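Local coordinates for protein hydrolase, isochorismatase family (Pseudomonas putida, PDB 4L08) that probably hydrolyses the amide of maleamate to give maleate, as an amidase of the isochorismatase family, at residues 23-28 with 139-144. The protein carries 1 engineered substitution. Numbering follows the deposited sequence.
Sequences AIIVVD and VVVTGA. With MAE (maleic acid), chain I.
Thr142 and Ile25 meet where the two strands lock together: Ile25 O takes the N-H of Thr142 nearly head-on, with Thr142 N at 3.0 Å, while Thr142 OG1 comes in above the carbonyl plane at 3.2 Å. With OG1 set between its own backbone N and carbonyl carbon (chi1 59°), the hydroxyl is turned toward Ile25 O, and threonine brings a polar atom into an apolar interior without leaving it unpaired. Ile24 crosses this side chain at about a right angle, its CD1 lying 3.6 Å from Thr142 CG2. On the face of Ile25, beta-branched side chains pack side by side: Ile25 CD1 lies 3.7 Å from Val139 CB, and Val27 CG2 3.8 Å from Val141 CG1. These are the two central strands of the parallel, Rossmann-like sheet of the isochorismatase fold, with helix 146-159 covering Val27 and Val139. Toward the C-terminal ends the side-chain packing thins. Gly143 suits its place, its backbone (phi 137°, psi -153°) taking a conformation that glycine readily adopts; next to it, Ala144 N donates to Val27 O at 2.9 Å. Beyond it the strands part into the maleate pocket, where Asp28 OD2, salt-bridged to Lys116, lies 3.0 Å from maleate O4.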
loop_
_atom_site.group_PDB
_atom_site.type_symbol
_atom_site.label_atom_id
_atom_site.label_comp_id
_atom_site.label_asym_id
_atom_site.label_seq_id
_atom_site.Cartn_x
_atom_site.Cartn_y
_atom_site.Cartn_z
ATOM N N ALA A 23 -0.824 15.296 13.667
ATOM C CA ALA A 23 -0.390 14.169 14.478
ATOM C C ALA A 23 0.840 13.581 13.814
ATOM O O ALA A 23 0.956 13.594 12.587
ATOM C CB ALA A 23 -1.486 13.126 14.578
ATOM N N ILE A 24 1.768 13.085 14.617
ATOM C CA ILE A 24 2.959 12.450 14.065
ATOM C C ILE A 24 2.902 10.941 14.283
ATOM O O ILE A 24 2.661 10.473 15.397
ATOM C CB ILE A 24 4.278 13.101 14.572
ATOM C CG1 ILE A 24 5.433 12.096 14.598
ATOM C CG2 ILE A 24 4.100 13.727 15.940
ATOM C CD1 ILE A 24 6.114 11.906 13.261
ATOM N N ILE A 25 3.096 10.199 13.196
ATOM C CA ILE A 25 3.102 8.741 13.234
ATOM C C ILE A 25 4.507 8.222 12.979
ATOM O O ILE A 25 5.072 8.432 11.903
ATOM C CB ILE A 25 2.146 8.132 12.191
ATOM C CG1 ILE A 25 0.738 8.715 12.350
ATOM C CG2 ILE A 25 2.133 6.611 12.305
ATOM C CD1 ILE A 25 -0.134 8.530 11.127
ATOM N N VAL A 26 5.063 7.543 13.976
ATOM C CA VAL A 26 6.397 6.964 13.861
ATOM C C VAL A 26 6.268 5.475 13.558
ATOM O O VAL A 26 5.839 4.687 14.409
ATOM C CB VAL A 26 7.233 7.202 15.135
ATOM C CG1 VAL A 26 8.684 6.804 14.909
ATOM C CG2 VAL A 26 7.149 8.662 15.559
ATOM N N VAL A 27 6.636 5.099 12.337
ATOM C CA VAL A 27 6.386 3.748 11.844
ATOM C C VAL A 27 7.576 2.814 12.036
ATOM O O VAL A 27 8.652 3.034 11.470
ATOM C CB VAL A 27 5.955 3.746 10.357
ATOM C CG1 VAL A 27 5.429 2.376 9.969
ATOM C CG2 VAL A 27 4.877 4.794 10.101
ATOM N N ASP A 28 7.361 1.779 12.848
ATOM C CA ASP A 28 8.317 0.681 13.037
ATOM C C ASP A 28 9.772 1.109 13.243
ATOM O O ASP A 28 10.683 0.581 12.601
ATOM C CB ASP A 28 8.226 -0.324 11.878
ATOM C CG ASP A 28 6.885 -1.044 11.820
ATOM O OD1 ASP A 28 6.315 -1.367 12.887
ATOM O OD2 ASP A 28 6.405 -1.296 10.696
ATOM N N VAL A 139 -1.456 14.206 8.984
ATOM C CA VAL A 139 -0.486 13.325 9.625
ATOM C C VAL A 139 0.884 13.461 8.974
ATOM O O VAL A 139 0.999 13.489 7.748
ATOM C CB VAL A 139 -0.930 11.838 9.620
ATOM C CG1 VAL A 139 -2.116 11.627 10.549
ATOM C CG2 VAL A 139 -1.251 11.350 8.211
ATOM N N VAL A 140 1.916 13.569 9.804
ATOM C CA VAL A 140 3.289 13.495 9.320
ATOM C C VAL A 140 3.828 12.097 9.612
ATOM O O VAL A 140 3.916 11.677 10.767
ATOM C CB VAL A 140 4.192 14.661 9.835
ATOM C CG1 VAL A 140 3.644 15.266 11.131
ATOM C CG2 VAL A 140 5.652 14.229 10.000
ATOM N N VAL A 141 4.143 11.375 8.539
ATOM C CA VAL A 141 4.574 9.982 8.619
ATOM C C VAL A 141 6.094 9.899 8.558
ATOM O O VAL A 141 6.724 10.462 7.664
ATOM C CB VAL A 141 3.940 9.114 7.502
ATOM C CG1 VAL A 141 4.340 7.651 7.645
ATOM C CG2 VAL A 141 2.422 9.240 7.510
ATOM N N THR A 142 6.664 9.201 9.535
ATOM C CA THR A 142 8.102 8.978 9.640
ATOM C C THR A 142 8.330 7.494 9.905
ATOM O O THR A 142 7.411 6.799 10.334
ATOM C CB THR A 142 8.705 9.778 10.817
ATOM O OG1 THR A 142 8.079 9.378 12.045
ATOM C CG2 THR A 142 8.510 11.280 10.623
ATOM N N GLY A 143 9.539 7.002 9.659
ATOM C CA GLY A 143 9.880 5.646 10.080
ATOM C C GLY A 143 10.658 4.773 9.116
ATOM O O GLY A 143 11.408 5.265 8.273
ATOM N N ALA A 144 10.471 3.465 9.264
ATOM C CA ALA A 144 11.138 2.465 8.443
ATOM C C ALA A 144 10.200 1.275 8.206
ATOM O O ALA A 144 9.434 0.909 9.095
ATOM C CB ALA A 144 12.423 2.006 9.118
HETATM C C1 MAE I . 8.657 -4.126 5.233
HETATM O O1 MAE I . 9.828 -3.789 4.925
HETATM O O2 MAE I . 7.693 -4.039 4.433
HETATM C C2 MAE I . 8.393 -4.656 6.590
HETATM C C3 MAE I . 8.393 -3.918 7.702
HETATM C C4 MAE I . 8.660 -2.463 7.770
HETATM O O3 MAE I . 8.828 -1.784 6.733
HETATM O O4 MAE I . 8.712 -1.932 8.900
#